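Local atomic coordinates of phosphoglycerate kinase (Coxiella burnetii, PDB entry 4NG4), a protein that catalyses the reversible transfer of a phosphoryl group between ATP and (2R)-3-phosphoglycerate, the second step from glyceraldehyde 3-phosphate to pyruvate in glycolysis. Residues 206-211 with 381-386; 308-313 with 339-344; 327-332 with 364-369. All coordinates share one frame; numbering follows the deposited sequence.

Contact 1 (206-211 with 381-386); sequences STKIHL and AFLEFL. With ADP (adenosine-5'-diphosphate), chain E.
L211, in the first turn of helix 209-216, packs on L383 and L386 of helix 380-387, one turn after the K208 that binds the phosphates of ADP. The buried patch lies in the C-terminal, nucleotide-binding Rossmann-like domain of phosphoglycerate kinase and is a worked example of apolar packing beside a phosphate-binding lysine. Three leucines make up most of it. L211 sends CG anti to its backbone N (chi1 179°), which carries the fork toward the neighbouring helix. There its two methyls divide the work: CD1 lies 3.3 Å from CB of L386, while CD2 rests 4.0 Å from CD2 of L383. The partners come in differently, since L386 runs alongside L211 and points the same way, whereas L383 crosses it at about a right angle. L386 also packs on V321 and on L189, so the patch continues to strand 319-323 of the five-stranded sheet and to helix 176-190.

The aliphatic stem of K208 adds a looser apolar touch, with CE 4.4 Å from CD2 of L383. K208 occupies the N-cap position of helix 209-216, and beyond CG its chain is extended, carrying the amine beyond the leucine methyls to the phosphates.

The polar interactions lie at that far end. NZ donates to O2A of ADP at 2.7 Å and to O3B of ADP at 2.8 Å, bridging the alpha and beta phosphates; OD1 of N323 and the carbonyl of G201 are further hydrogen-bond partners. N323 also touches L211 and L383, so one residue borders both the apolar patch and the amine. The chemistry is thus divided along a single lysine: protein oxygens and two phosphate oxygens fix the position of NZ, while hydrocarbon packing flanks the stem.

Contact 2 (308-313 with 339-344); sequences ATYAKL and RALAQA
L341 lays its CD1 methyl against the base of the Y310 side chain, 4.1 Å from CB, and approaches the aromatic ring obliquely. The leucine gets there because its CG stands trans to N (chi1 177°), an orientation that brings the branch across to helix 304-316. Y310 turns CG the other way, anti to its own carbonyl carbon (chi1 -59°), and its side chain also packs against I223 of strand 221-226. The second point of contact involves small residues: CB of A344 comes 4.2 Å from CA of A311, and the two alpha carbons stand 5.6 Å apart. Here a methyl group meets backbone, and the helices can lie close together.

M314, one turn on from Y310, packs on both L341 and A344 and so joins the two points of contact. L341 also reaches W322 of strand 319-323. The pair illustrates neighbouring helices of a Rossmann-like alpha/beta domain: helix 304-316 leads into strand 319-323, and helix 336-347 belongs to the crossover from that strand to the parallel strand 351-354. Across the two segments the contact is wholly nonpolar, which implies that its cohesion comes from dispersion and the burial of hydrocarbon.

Contact 3 (327-332 with 364-369); sequences GVFEIE and DKFNLT. With ADP (adenosine-5'-diphosphate), chain E.
At the ribose end of the nucleotide site in the C-terminal Rossmann-like domain, F329 and E330, the central residues of a type I beta turn, meet K365 and F366 where helix 357-365 ends in a Schellman motif. K365 is stretched out, all four of its side-chain torsions being close to trans (chi1 -178°), and this reach brings its amine to the turn. NZ makes a weak hydrogen bond to the carbonyl O of F329 at 3.4 Å and lies 2.8 Å from the carbonyl O of E330. On the way its stem passes the edge of the F329 ring, with K365 CD 4.3 Å from F329 CD2. F366 contributes its outer ring carbon, CZ, which sits 4.2 Å from CB of F329.

F329 is held from other directions too. CG of E330 lies over one ring face, 3.6 Å above the plane and offset toward the rim, while A361, A362 and T338, a residue of the magnesium site, pack on its side chain. Beyond CG the E330 chain bends (chi2 94°) and turns its carboxylate to the ribose of ADP. O2' of ADP lies within hydrogen-bonding distance of both carboxylate oxygens, and O3' of ADP donates to OE2 of E330 at 2.6 Å.

Overall arrangement
After building the six-stranded parallel sheet of its N-terminal half, the chain reaches 206-211, whose partner 381-386 comes near the end of the C-terminal domain; contact 1 therefore closes a long loop that encloses the other two. Within it the segments alternate: 308-313 opens contact 2, 327-332 opens contact 3, 339-344 closes the former and 364-369 the latter, so the two loops cross. They also touch, through R339 against F366. Contact 1 lies apart, yet ADP bridges it to contact 3. Contact 1 joins the start of helix 209-216 to helix 380-387, contact 2 joins helices 304-316 and 336-347, and contact 3 joins the ribose-binding turn to the end of helix 357-365.

Contact 1 (206-211 with 381-386)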
loop_
_atom_site.group_PDB
_atom_site.type_symbol
_atom_site.label_atom_id
_atom_site.label_comp_id
_atom_site.label_asym_id
_atom_site.label_seq_id
_atom_site.Cartn_x
_atom_site.Cartn_y
_atom_site.Cartn_z
ATOM N N SER A 206 -6.174 9.027 14.139
ATOM C CA SER A 206 -4.775 9.265 14.486
ATOM C C SER A 206 -3.783 8.527 13.610
ATOM O O SER A 206 -2.623 8.874 13.581
ATOM C CB SER A 206 -4.542 8.845 15.930
ATOM O OG SER A 206 -4.774 7.461 16.092
ATOM N N THR A 207 -4.232 7.490 12.917
ATOM C CA THR A 207 -3.354 6.758 12.018
ATOM C C THR A 207 -3.522 7.215 10.585
ATOM O O THR A 207 -2.763 6.778 9.721
ATOM C CB THR A 207 -3.670 5.277 12.048
ATOM O OG1 THR A 207 -5.068 5.118 11.869
ATOM C CG2 THR A 207 -3.286 4.666 13.373
ATOM N N LYS A 208 -4.502 8.086 10.327
ATOM C CA LYS A 208 -4.801 8.512 8.959
ATOM C C LYS A 208 -4.953 10.024 8.741
ATOM O O LYS A 208 -5.342 10.473 7.650
ATOM C CB LYS A 208 -6.034 7.740 8.464
ATOM C CG LYS A 208 -5.757 6.242 8.430
ATOM C CD LYS A 208 -6.580 5.478 7.424
ATOM C CE LYS A 208 -5.937 4.103 7.200
ATOM N NZ LYS A 208 -6.764 3.179 6.388
ATOM N N ILE A 209 -4.597 10.804 9.757
ATOM C CA ILE A 209 -4.744 12.240 9.732
ATOM C C ILE A 209 -3.798 12.881 8.727
ATOM O O ILE A 209 -4.130 13.889 8.100
ATOM C CB ILE A 209 -4.485 12.831 11.124
ATOM C CG1 ILE A 209 -5.030 14.269 11.217
ATOM C CG2 ILE A 209 -2.993 12.779 11.471
ATOM C CD1 ILE A 209 -6.521 14.356 11.088
ATOM N N HIS A 210 -2.613 12.314 8.577
ATOM C CA HIS A 210 -1.622 12.910 7.691
ATOM C C HIS A 210 -2.032 12.626 6.244
ATOM O O HIS A 210 -1.745 13.402 5.351
ATOM C CB HIS A 210 -0.208 12.399 8.032
ATOM C CG HIS A 210 0.889 13.079 7.278
ATOM N ND1 HIS A 210 2.157 12.545 7.188
ATOM C CD2 HIS A 210 0.920 14.238 6.575
ATOM C CE1 HIS A 210 2.929 13.349 6.475
ATOM N NE2 HIS A 210 2.201 14.382 6.085
ATOM N N LEU A 211 -2.737 11.524 6.034
ATOM C CA LEU A 211 -3.279 11.185 4.722
ATOM C C LEU A 211 -4.414 12.110 4.345
ATOM O O LEU A 211 -4.498 12.588 3.222
ATOM C CB LEU A 211 -3.784 9.743 4.707
ATOM C CG LEU A 211 -4.419 9.205 3.414
ATOM C CD1 LEU A 211 -3.642 9.616 2.155
ATOM C CD2 LEU A 211 -4.524 7.699 3.489
ATOM N N ALA A 381 3.865 1.476 2.411
ATOM C CA ALA A 381 4.434 2.350 1.398
ATOM C C ALA A 381 3.318 2.971 0.590
ATOM O O ALA A 381 3.411 4.126 0.201
ATOM C CB ALA A 381 5.381 1.597 0.503
ATOM N N PHE A 382 2.246 2.219 0.357
ATOM C CA PHE A 382 1.061 2.777 -0.300
ATOM C C PHE A 382 0.565 3.999 0.467
ATOM O O PHE A 382 0.354 5.064 -0.109
ATOM C CB PHE A 382 -0.050 1.723 -0.398
ATOM C CG PHE A 382 -1.384 2.282 -0.797
ATOM C CD1 PHE A 382 -1.706 2.453 -2.137
ATOM C CD2 PHE A 382 -2.320 2.635 0.164
ATOM C CE1 PHE A 382 -2.941 2.979 -2.510
ATOM C CE2 PHE A 382 -3.550 3.164 -0.192
ATOM C CZ PHE A 382 -3.863 3.338 -1.534
ATOM N N LEU A 383 0.396 3.823 1.779
ATOM C CA LEU A 383 -0.125 4.867 2.666
ATOM C C LEU A 383 0.818 6.062 2.765
ATOM O O LEU A 383 0.387 7.174 2.517
ATOM C CB LEU A 383 -0.431 4.298 4.063
ATOM C CG LEU A 383 -1.628 3.316 4.083
ATOM C CD1 LEU A 383 -1.649 2.335 5.304
ATOM C CD2 LEU A 383 -2.951 4.081 3.971
ATOM N N GLU A 384 2.097 5.839 3.089
ATOM C CA GLU A 384 3.070 6.954 3.186
ATOM C C GLU A 384 3.188 7.816 1.916
ATOM O O GLU A 384 3.488 9.016 2.006
ATOM C CB GLU A 384 4.463 6.453 3.615
ATOM C CG GLU A 384 4.495 5.982 5.070
ATOM C CD GLU A 384 5.890 5.883 5.667
ATOM O OE1 GLU A 384 6.890 5.903 4.913
ATOM O OE2 GLU A 384 5.971 5.782 6.912
ATOM N N PHE A 385 2.951 7.209 0.753
ATOM C CA PHE A 385 3.049 7.929 -0.524
ATOM C C PHE A 385 1.888 8.900 -0.663
ATOM O O PHE A 385 2.082 10.070 -0.995
ATOM C CB PHE A 385 3.086 6.962 -1.714
ATOM C CG PHE A 385 3.420 7.624 -3.010
ATOM C CD1 PHE A 385 4.743 7.834 -3.377
ATOM C CD2 PHE A 385 2.414 8.053 -3.861
ATOM C CE1 PHE A 385 5.057 8.451 -4.564
ATOM C CE2 PHE A 385 2.724 8.666 -5.058
ATOM C CZ PHE A 385 4.047 8.868 -5.410
ATOM N N LEU A 386 0.683 8.412 -0.390
ATOM C CA LEU A 386 -0.501 9.256 -0.403
ATOM C C LEU A 386 -0.473 10.335 0.697
ATOM O O LEU A 386 -1.145 11.366 0.561
ATOM C CB LEU A 386 -1.762 8.400 -0.264
ATOM C CG LEU A 386 -2.061 7.376 -1.359
ATOM C CD1 LEU A 386 -3.407 6.696 -1.101
ATOM C CD2 LEU A 386 -2.052 8.028 -2.732
HETATM P PB ADP E . -7.333 -0.697 5.959
HETATM O O1B ADP E . -8.239 -1.309 4.920
HETATM O O2B ADP E . -6.451 -1.712 6.658
HETATM O O3B ADP E . -6.614 0.549 5.497
HETATM P PA ADP E . -7.972 0.431 8.519
HETATM O O1A ADP E . -6.686 -0.211 8.979
HETATM O O2A ADP E . -8.020 1.935 8.457
HETATM O O3A ADP E . -8.384 -0.144 7.061
HETATM O "O5'" ADP E . -9.125 -0.105 9.525
HETATM C "C5'" ADP E . -10.196 -0.955 9.094
HETATM C "C4'" ADP E . -10.645 -1.869 10.225
HETATM O "O4'" ADP E . -11.348 -1.100 11.208
HETATM C "C3'" ADP E . -11.580 -2.976 9.732
HETATM O "O3'" ADP E . -11.034 -4.273 10.015
HETATM C "C2'" ADP E . -12.910 -2.726 10.434
HETATM O "O2'" ADP E . -13.492 -3.915 10.975
HETATM C "C1'" ADP E . -12.605 -1.711 11.537
HETATM N N9 ADP E . -13.712 -0.710 11.682
HETATM C C8 ADP E . -14.159 0.150 10.734
HETATM N N7 ADP E . -15.185 0.897 11.220
HETATM C C5 ADP E . -15.411 0.528 12.497
HETATM C C6 ADP E . -16.342 0.915 13.586
HETATM N N6 ADP E . -17.278 1.881 13.413
HETATM N N1 ADP E . -16.218 0.266 14.772
HETATM C C2 ADP E . -15.302 -0.706 14.995
HETATM N N3 ADP E . -14.432 -1.106 14.048
HETATM C C4 ADP E . -14.436 -0.539 12.802
#

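Contact 2 (308-313 with 339-344)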
loop_
_atom_site.group_PDB
_atom_site.type_symbol
_atom_site.label_atom_id
_atom_site.label_comp_id
_atom_site.label_asym_id
_atom_site.label_seq_id
_atom_site.Cartn_x
_atom_site.Cartn_y
_atom_site.Cartn_z
ATOM N N ALA A 308 -26.147 6.176 -0.228
ATOM C CA ALA A 308 -26.661 6.687 -1.498
ATOM C C ALA A 308 -25.938 7.993 -1.870
ATOM O O ALA A 308 -25.598 8.234 -3.041
ATOM C CB ALA A 308 -28.149 6.907 -1.399
ATOM N N THR A 309 -25.708 8.834 -0.868
ATOM C CA THR A 309 -24.824 9.981 -1.031
ATOM C C THR A 309 -23.450 9.533 -1.554
ATOM O O THR A 309 -22.940 10.082 -2.547
ATOM C CB THR A 309 -24.678 10.744 0.288
ATOM O OG1 THR A 309 -25.895 11.461 0.532
ATOM C CG2 THR A 309 -23.486 11.709 0.250
ATOM N N TYR A 310 -22.863 8.524 -0.917
ATOM C CA TYR A 310 -21.585 7.998 -1.407
ATOM C C TYR A 310 -21.734 7.454 -2.832
ATOM O O TYR A 310 -20.888 7.701 -3.689
ATOM C CB TYR A 310 -21.029 6.887 -0.510
ATOM C CG TYR A 310 -20.769 7.254 0.936
ATOM C CD1 TYR A 310 -20.776 8.582 1.383
ATOM C CD2 TYR A 310 -20.486 6.260 1.866
ATOM C CE1 TYR A 310 -20.531 8.892 2.732
ATOM C CE2 TYR A 310 -20.232 6.572 3.205
ATOM C CZ TYR A 310 -20.253 7.879 3.622
ATOM O OH TYR A 310 -19.994 8.150 4.933
ATOM N N ALA A 311 -22.811 6.719 -3.080
ATOM C CA ALA A 311 -23.048 6.125 -4.386
ATOM C C ALA A 311 -23.128 7.181 -5.501
ATOM O O ALA A 311 -22.718 6.920 -6.646
ATOM C CB ALA A 311 -24.320 5.278 -4.355
ATOM N N LYS A 312 -23.655 8.362 -5.179
ATOM C CA LYS A 312 -23.721 9.472 -6.141
ATOM C C LYS A 312 -22.327 9.983 -6.481
ATOM O O LYS A 312 -22.000 10.144 -7.650
ATOM C CB LYS A 312 -24.599 10.613 -5.591
ATOM C CG LYS A 312 -24.902 11.760 -6.583
ATOM C CD LYS A 312 -26.176 12.545 -6.161
ATOM C CE LYS A 312 -26.424 13.833 -6.989
ATOM N NZ LYS A 312 -26.572 13.568 -8.456
ATOM N N LEU A 313 -21.503 10.210 -5.463
ATOM C CA LEU A 313 -20.175 10.787 -5.666
ATOM C C LEU A 313 -19.243 9.834 -6.445
ATOM O O LEU A 313 -18.410 10.290 -7.253
ATOM C CB LEU A 313 -19.552 11.199 -4.325
ATOM C CG LEU A 313 -20.328 12.234 -3.500
ATOM C CD1 LEU A 313 -19.746 12.445 -2.095
ATOM C CD2 LEU A 313 -20.413 13.536 -4.256
ATOM N N ARG A 339 -20.062 -3.000 1.107
ATOM C CA ARG A 339 -20.372 -3.606 -0.196
ATOM C C ARG A 339 -20.947 -2.561 -1.157
ATOM O O ARG A 339 -20.420 -2.349 -2.241
ATOM C CB ARG A 339 -21.374 -4.750 -0.042
ATOM C CG ARG A 339 -21.465 -5.665 -1.269
ATOM C CD ARG A 339 -22.768 -6.451 -1.278
ATOM N NE ARG A 339 -23.170 -6.785 0.096
ATOM C CZ ARG A 339 -22.791 -7.873 0.763
ATOM N NH1 ARG A 339 -22.004 -8.792 0.191
ATOM N NH2 ARG A 339 -23.213 -8.045 2.009
ATOM N N ALA A 340 -22.017 -1.897 -0.730
ATOM C CA ALA A 340 -22.651 -0.846 -1.512
ATOM C C ALA A 340 -21.600 0.052 -2.112
ATOM O O ALA A 340 -21.620 0.330 -3.295
ATOM C CB ALA A 340 -23.585 -0.034 -0.644
ATOM N N LEU A 341 -20.679 0.499 -1.268
ATOM C CA LEU A 341 -19.609 1.386 -1.689
ATOM C C LEU A 341 -18.733 0.679 -2.708
ATOM O O LEU A 341 -18.455 1.217 -3.777
ATOM C CB LEU A 341 -18.778 1.835 -0.484
ATOM C CG LEU A 341 -17.564 2.727 -0.791
ATOM C CD1 LEU A 341 -18.001 4.138 -1.181
ATOM C CD2 LEU A 341 -16.615 2.764 0.406
ATOM N N ALA A 342 -18.300 -0.529 -2.378
ATOM C CA ALA A 342 -17.402 -1.279 -3.250
ATOM C C ALA A 342 -18.020 -1.422 -4.637
ATOM O O ALA A 342 -17.367 -1.159 -5.642
ATOM C CB ALA A 342 -17.106 -2.637 -2.655
ATOM N N GLN A 343 -19.295 -1.800 -4.674
ATOM C CA GLN A 343 -20.031 -1.967 -5.923
ATOM C C GLN A 343 -20.112 -0.658 -6.704
ATOM O O GLN A 343 -19.978 -0.667 -7.934
ATOM C CB GLN A 343 -21.427 -2.526 -5.649
ATOM C CG GLN A 343 -21.395 -3.953 -5.103
ATOM C CD GLN A 343 -22.774 -4.516 -4.772
ATOM O OE1 GLN A 343 -23.678 -3.776 -4.384
ATOM N NE2 GLN A 343 -22.933 -5.836 -4.909
ATOM N N ALA A 344 -20.295 0.464 -6.001
ATOM C CA ALA A 344 -20.369 1.776 -6.651
ATOM C C ALA A 344 -19.061 2.129 -7.376
ATOM O O ALA A 344 -19.088 2.606 -8.510
ATOM C CB ALA A 344 -20.749 2.855 -5.648
#

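Contact 3 (327-332 with 364-369)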
loop_
_atom_site.group_PDB
_atom_site.type_symbol
_atom_site.label_atom_id
_atom_site.label_comp_id
_atom_site.label_asym_id
_atom_site.label_seq_id
_atom_site.Cartn_x
_atom_site.Cartn_y
_atom_site.Cartn_z
ATOM N N GLY A 327 -17.705 0.252 7.275
ATOM C CA GLY A 327 -18.384 -0.389 8.396
ATOM C C GLY A 327 -17.701 -1.680 8.804
ATOM O O GLY A 327 -16.710 -2.101 8.198
ATOM N N VAL A 328 -18.229 -2.319 9.832
ATOM C CA VAL A 328 -17.670 -3.561 10.313
ATOM C C VAL A 328 -18.075 -4.665 9.355
ATOM O O VAL A 328 -18.846 -5.571 9.698
ATOM C CB VAL A 328 -18.153 -3.877 11.743
ATOM C CG1 VAL A 328 -17.371 -5.067 12.320
ATOM C CG2 VAL A 328 -18.017 -2.639 12.644
ATOM N N PHE A 329 -17.524 -4.603 8.148
ATOM C CA PHE A 329 -17.897 -5.513 7.056
ATOM C C PHE A 329 -17.712 -6.999 7.361
ATOM O O PHE A 329 -18.321 -7.828 6.709
ATOM C CB PHE A 329 -17.063 -5.184 5.811
ATOM C CG PHE A 329 -15.654 -5.741 5.862
ATOM C CD1 PHE A 329 -14.648 -5.060 6.526
ATOM C CD2 PHE A 329 -15.348 -6.967 5.262
ATOM C CE1 PHE A 329 -13.362 -5.577 6.581
ATOM C CE2 PHE A 329 -14.058 -7.482 5.318
ATOM C CZ PHE A 329 -13.070 -6.791 5.981
ATOM N N GLU A 330 -16.831 -7.331 8.308
ATOM C CA GLU A 330 -16.495 -8.741 8.612
ATOM C C GLU A 330 -17.697 -9.509 9.130
ATOM O O GLU A 330 -17.886 -10.667 8.785
ATOM C CB GLU A 330 -15.351 -8.850 9.632
ATOM C CG GLU A 330 -14.027 -8.159 9.213
ATOM C CD GLU A 330 -13.889 -6.716 9.741
ATOM O OE1 GLU A 330 -14.894 -6.128 10.210
ATOM O OE2 GLU A 330 -12.768 -6.166 9.681
ATOM N N ILE A 331 -18.500 -8.860 9.969
ATOM C CA ILE A 331 -19.779 -9.418 10.388
ATOM C C ILE A 331 -20.824 -8.955 9.372
ATOM O O ILE A 331 -20.720 -7.856 8.834
ATOM C CB ILE A 331 -20.130 -9.025 11.851
ATOM C CG1 ILE A 331 -21.289 -9.869 12.380
ATOM C CG2 ILE A 331 -20.448 -7.571 11.958
ATOM C CD1 ILE A 331 -20.917 -11.351 12.570
ATOM N N GLU A 332 -21.815 -9.806 9.113
ATOM C CA GLU A 332 -22.650 -9.722 7.904
ATOM C C GLU A 332 -23.751 -8.676 7.963
ATOM O O GLU A 332 -24.121 -8.126 6.937
ATOM C CB GLU A 332 -23.269 -11.090 7.577
ATOM C CG GLU A 332 -22.235 -12.221 7.388
ATOM C CD GLU A 332 -21.831 -12.959 8.698
ATOM O OE1 GLU A 332 -22.134 -12.474 9.822
ATOM O OE2 GLU A 332 -21.203 -14.044 8.590
ATOM N N ASP A 364 -12.039 -8.789 -1.465
ATOM C CA ASP A 364 -11.973 -10.231 -1.628
ATOM C C ASP A 364 -13.306 -10.875 -1.221
ATOM O O ASP A 364 -13.823 -11.706 -1.948
ATOM C CB ASP A 364 -10.816 -10.787 -0.797
ATOM C CG ASP A 364 -10.525 -12.229 -1.082
ATOM O OD1 ASP A 364 -11.149 -12.837 -1.987
ATOM O OD2 ASP A 364 -9.645 -12.758 -0.375
ATOM N N LYS A 365 -13.870 -10.472 -0.084
ATOM C CA LYS A 365 -15.101 -11.082 0.435
ATOM C C LYS A 365 -16.285 -10.912 -0.487
ATOM O O LYS A 365 -17.115 -11.809 -0.616
ATOM C CB LYS A 365 -15.472 -10.485 1.792
ATOM C CG LYS A 365 -16.715 -11.116 2.423
ATOM C CD LYS A 365 -16.876 -10.702 3.870
ATOM C CE LYS A 365 -17.752 -11.659 4.627
ATOM N NZ LYS A 365 -18.001 -11.138 5.982
ATOM N N PHE A 366 -16.366 -9.749 -1.115
ATOM C CA PHE A 366 -17.450 -9.433 -2.039
ATOM C C PHE A 366 -17.102 -9.843 -3.481
ATOM O O PHE A 366 -17.871 -9.578 -4.407
ATOM C CB PHE A 366 -17.752 -7.926 -1.984
ATOM C CG PHE A 366 -17.919 -7.375 -0.586
ATOM C CD1 PHE A 366 -18.715 -8.027 0.351
ATOM C CD2 PHE A 366 -17.298 -6.186 -0.217
ATOM C CE1 PHE A 366 -18.877 -7.514 1.632
ATOM C CE2 PHE A 366 -17.461 -5.650 1.064
ATOM C CZ PHE A 366 -18.254 -6.318 1.985
ATOM N N ASN A 367 -15.953 -10.504 -3.652
ATOM C CA ASN A 367 -15.384 -10.844 -4.971
ATOM C C ASN A 367 -15.509 -9.719 -5.992
ATOM O O ASN A 367 -16.104 -9.892 -7.052
ATOM C CB ASN A 367 -15.975 -12.155 -5.512
ATOM C CG ASN A 367 -15.499 -13.381 -4.730
ATOM O OD1 ASN A 367 -16.187 -14.407 -4.668
ATOM N ND2 ASN A 367 -14.315 -13.276 -4.129
ATOM N N LEU A 368 -14.941 -8.564 -5.640
ATOM C CA LEU A 368 -14.903 -7.398 -6.522
ATOM C C LEU A 368 -13.483 -6.916 -6.867
ATOM O O LEU A 368 -13.330 -5.904 -7.559
ATOM C CB LEU A 368 -15.691 -6.255 -5.877
ATOM C CG LEU A 368 -17.204 -6.411 -5.938
ATOM C CD1 LEU A 368 -17.855 -5.401 -5.032
ATOM C CD2 LEU A 368 -17.711 -6.272 -7.366
ATOM N N THR A 369 -12.460 -7.648 -6.416
ATOM C CA THR A 369 -11.057 -7.238 -6.573
ATOM C C THR A 369 -10.621 -6.863 -8.012
ATOM O O THR A 369 -10.028 -5.804 -8.232
ATOM C CB THR A 369 -10.112 -8.323 -6.019
ATOM O OG1 THR A 369 -10.293 -8.432 -4.605
ATOM C CG2 THR A 369 -8.668 -7.972 -6.296
HETATM P PB ADP E . -7.333 -0.697 5.959
HETATM O O1B ADP E . -8.239 -1.309 4.920
HETATM O O2B ADP E . -6.451 -1.712 6.658
HETATM O O3B ADP E . -6.614 0.549 5.497
HETATM P PA ADP E . -7.972 0.431 8.519
HETATM O O1A ADP E . -6.686 -0.211 8.979
HETATM O O2A ADP E . -8.020 1.935 8.457
HETATM O O3A ADP E . -8.384 -0.144 7.061
HETATM O "O5'" ADP E . -9.125 -0.105 9.525
HETATM C "C5'" ADP E . -10.196 -0.955 9.094
HETATM C "C4'" ADP E . -10.645 -1.869 10.225
HETATM O "O4'" ADP E . -11.348 -1.100 11.208
HETATM C "C3'" ADP E . -11.580 -2.976 9.732
HETATM O "O3'" ADP E . -11.034 -4.273 10.015
HETATM C "C2'" ADP E . -12.910 -2.726 10.434
HETATM O "O2'" ADP E . -13.492 -3.915 10.975
HETATM C "C1'" ADP E . -12.605 -1.711 11.537
HETATM N N9 ADP E . -13.712 -0.710 11.682
HETATM C C8 ADP E . -14.159 0.150 10.734
HETATM N N7 ADP E . -15.185 0.897 11.220
HETATM C C5 ADP E . -15.411 0.528 12.497
HETATM C C6 ADP E . -16.342 0.915 13.586
HETATM N N6 ADP E . -17.278 1.881 13.413
HETATM N N1 ADP E . -16.218 0.266 14.772
HETATM C C2 ADP E . -15.302 -0.706 14.995
HETATM N N3 ADP E . -14.432 -1.106 14.048
HETATM C C4 ADP E . -14.436 -0.539 12.802
#